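Local structure of heme-binding protein HutZ (Vibrio cholerae, 3TGV) at residues 79-85 with 132-138. The protein binds heme and probably degrades it to biliverdin beta and delta, releasing the iron. The protein carries 1 engineered substitution. Coordinates in Å, arbitrary orientation, origin at the centre of the assembly. Residues are numbered along the deposited sequence.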
loop_
_atom_site.group_PDB
_atom_site.type_symbol
_atom_site.label_atom_id
_atom_site.label_comp_id
_atom_site.label_asym_id
_atom_site.label_seq_id
_atom_site.Cartn_x
_atom_site.Cartn_y
_atom_site.Cartn_z
ATOM N N ARG A 79 1.654 9.891 7.796
ATOM C CA ARG A 79 0.275 9.612 7.426
ATOM C C ARG A 79 -0.385 8.762 8.515
ATOM O O ARG A 79 0.153 7.748 8.956
ATOM C CB ARG A 79 0.196 8.948 6.039
ATOM C CG ARG A 79 0.545 9.888 4.874
ATOM C CD ARG A 79 0.656 9.148 3.544
ATOM N NE ARG A 79 -0.645 8.761 3.013
ATOM C CZ ARG A 79 -0.826 7.968 1.963
ATOM N NH1 ARG A 79 0.212 7.460 1.303
ATOM N NH2 ARG A 79 -2.054 7.682 1.565
ATOM N N LYS A 80 -1.538 9.215 8.979
ATOM C CA LYS A 80 -2.317 8.489 9.972
ATOM C C LYS A 80 -2.651 7.107 9.421
ATOM O O LYS A 80 -3.170 6.986 8.305
ATOM C CB LYS A 80 -3.594 9.283 10.262
ATOM C CG LYS A 80 -4.513 8.746 11.330
ATOM C CD LYS A 80 -5.560 9.815 11.671
ATOM C CE LYS A 80 -6.821 9.231 12.273
ATOM N NZ LYS A 80 -7.906 10.248 12.468
ATOM N N ARG A 81 -2.348 6.062 10.187
ATOM C CA ARG A 81 -2.508 4.708 9.668
ATOM C C ARG A 81 -2.619 3.629 10.737
ATOM O O ARG A 81 -2.181 3.820 11.879
ATOM C CB ARG A 81 -1.341 4.377 8.737
ATOM C CG ARG A 81 0.023 4.322 9.432
ATOM C CD ARG A 81 1.152 4.377 8.406
ATOM N NE ARG A 81 2.470 4.232 9.018
ATOM C CZ ARG A 81 3.215 5.248 9.452
ATOM N NH1 ARG A 81 2.781 6.493 9.340
ATOM N NH2 ARG A 81 4.402 5.015 9.998
ATOM N N LEU A 82 -3.211 2.503 10.338
ATOM C CA LEU A 82 -3.299 1.286 11.140
ATOM C C LEU A 82 -2.669 0.177 10.323
ATOM O O LEU A 82 -3.003 0.019 9.150
ATOM C CB LEU A 82 -4.757 0.893 11.366
ATOM C CG LEU A 82 -5.684 1.819 12.152
ATOM C CD1 LEU A 82 -7.060 1.210 12.236
ATOM C CD2 LEU A 82 -5.125 2.106 13.556
ATOM N N THR A 83 -1.777 -0.604 10.917
ATOM C CA THR A 83 -1.130 -1.687 10.171
ATOM C C THR A 83 -1.115 -2.965 11.005
ATOM O O THR A 83 -0.943 -2.924 12.237
ATOM C CB THR A 83 0.311 -1.308 9.767
ATOM O OG1 THR A 83 0.313 -0.020 9.138
ATOM C CG2 THR A 83 0.880 -2.322 8.782
ATOM N N PHE A 84 -1.301 -4.097 10.337
ATOM C CA PHE A 84 -1.265 -5.395 10.998
ATOM C C PHE A 84 -1.054 -6.498 9.975
ATOM O O PHE A 84 -1.368 -6.322 8.796
ATOM C CB PHE A 84 -2.548 -5.649 11.799
ATOM C CG PHE A 84 -3.816 -5.603 10.983
ATOM C CD1 PHE A 84 -4.412 -4.394 10.672
ATOM C CD2 PHE A 84 -4.435 -6.776 10.563
ATOM C CE1 PHE A 84 -5.587 -4.346 9.927
ATOM C CE2 PHE A 84 -5.619 -6.735 9.815
ATOM C CZ PHE A 84 -6.191 -5.516 9.506
ATOM N N ASP A 85 -0.502 -7.620 10.422
ATOM C CA ASP A 85 -0.338 -8.790 9.570
ATOM C C ASP A 85 -1.501 -9.721 9.830
ATOM O O ASP A 85 -2.127 -9.638 10.887
ATOM C CB ASP A 85 0.985 -9.500 9.852
ATOM C CG ASP A 85 2.195 -8.652 9.486
ATOM O OD1 ASP A 85 2.030 -7.618 8.797
ATOM O OD2 ASP A 85 3.319 -9.016 9.894
ATOM N N GLY A 132 -0.525 -8.670 16.324
ATOM C CA GLY A 132 -0.678 -7.342 16.887
ATOM C C GLY A 132 -1.103 -6.289 15.881
ATOM O O GLY A 132 -1.286 -6.573 14.687
ATOM N N LEU A 133 -1.250 -5.065 16.378
ATOM C CA LEU A 133 -1.714 -3.925 15.605
ATOM C C LEU A 133 -0.821 -2.726 15.896
ATOM O O LEU A 133 -0.478 -2.456 17.060
ATOM C CB LEU A 133 -3.141 -3.579 16.033
ATOM C CG LEU A 133 -4.122 -2.806 15.152
ATOM C CD1 LEU A 133 -4.802 -1.737 15.963
ATOM C CD2 LEU A 133 -3.519 -2.232 13.870
ATOM N N PHE A 134 -0.462 -1.990 14.853
ATOM C CA PHE A 134 0.267 -0.742 15.019
ATOM C C PHE A 134 -0.624 0.416 14.614
ATOM O O PHE A 134 -1.304 0.372 13.584
ATOM C CB PHE A 134 1.534 -0.750 14.191
ATOM C CG PHE A 134 2.275 0.559 14.193
ATOM C CD1 PHE A 134 2.257 1.383 13.079
ATOM C CD2 PHE A 134 3.027 0.945 15.288
ATOM C CE1 PHE A 134 2.956 2.590 13.075
ATOM C CE2 PHE A 134 3.721 2.142 15.294
ATOM C CZ PHE A 134 3.690 2.963 14.176
ATOM N N VAL A 135 -0.601 1.458 15.427
ATOM C CA VAL A 135 -1.481 2.593 15.264
ATOM C C VAL A 135 -0.631 3.848 15.271
ATOM O O VAL A 135 0.142 4.073 16.201
ATOM C CB VAL A 135 -2.469 2.652 16.437
ATOM C CG1 VAL A 135 -3.384 3.852 16.323
ATOM C CG2 VAL A 135 -3.263 1.352 16.506
ATOM N N LYS A 136 -0.760 4.670 14.241
ATOM C CA LYS A 136 0.034 5.888 14.183
ATOM C C LYS A 136 -0.829 7.107 13.853
ATOM O O LYS A 136 -1.631 7.069 12.913
ATOM C CB LYS A 136 1.162 5.731 13.161
ATOM C CG LYS A 136 1.992 6.984 12.955
ATOM C CD LYS A 136 3.088 7.118 14.006
ATOM C CE LYS A 136 4.018 8.286 13.692
ATOM N NZ LYS A 136 3.734 9.447 14.584
ATOM N N GLY A 137 -0.677 8.167 14.644
ATOM C CA GLY A 137 -1.341 9.437 14.391
ATOM C C GLY A 137 -2.696 9.652 15.040
ATOM O O GLY A 137 -3.440 10.555 14.645
ATOM N N PHE A 138 -3.026 8.820 16.025
ATOM C CA PHE A 138 -4.318 8.894 16.710
ATOM C C PHE A 138 -4.177 9.423 18.150
ATOM O O PHE A 138 -3.097 9.359 18.738
ATOM C CB PHE A 138 -4.963 7.512 16.757
ATOM C CG PHE A 138 -5.325 6.948 15.402
ATOM C CD1 PHE A 138 -6.642 6.941 14.976
ATOM C CD2 PHE A 138 -4.351 6.417 14.567
ATOM C CE1 PHE A 138 -6.986 6.416 13.731
ATOM C CE2 PHE A 138 -4.689 5.891 13.315
ATOM C CZ PHE A 138 -6.008 5.890 12.909
HETATM O O HOH W 1 -1.264 -9.084 13.470
HETATM O O HOH W 2 0.742 -7.426 13.011
#
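Strand 134-136 pairs antiparallel with the start of strand 81-91. Two hydrogen-bonded pairs flank one non-hydrogen-bonded pair, Leu82 with Val135. Arg81 N donates to Lys136 O (3.0 Å) and Lys136 N to Arg81 O (2.9 Å). Thr83 N donates to Phe134 O (2.9 Å) and Phe134 N to Thr83 O (2.8 Å). All four amides and all four carbonyls are thus satisfied.

Beyond Thr83, Gly132 O accepts from water 1 and water 2, both at 2.8 Å. Water 1 donates to Asp85 O (2.8 Å), and water 2 accepts from Asp85 N (2.9 Å). At the other end, Arg81 NH1 donates to Arg79 O (2.9 Å). Lys80 NZ and Lys136 NZ form salt bridges with Glu6 and Glu141.

Arg81, Thr83, Phe134 and Lys136 share one face; Leu82 and Val135 share the opposite one. There Leu82 CD2 meets Val135 CG2 at 3.6 Å and, just past the strand, Phe138 CE2 at 3.8 Å. Lys80 CE makes a CH-pi contact over the Phe138 ring.

Arg79 NH2 hydrogen-bonds Glu68 O, and Arg79 makes a cation-pi contact with Tyr32 of the second subunit. Leu82 and Phe84 form backbone hydrogen bonds with Met66 and Ile64 of strand 61-67. The start of strand 81-91 thus lies between strands 61-67 and 134-136 in an antiparallel sheet consistent with an FMN-binding split barrel. Helix 3-13 covers Leu82 and Phe138.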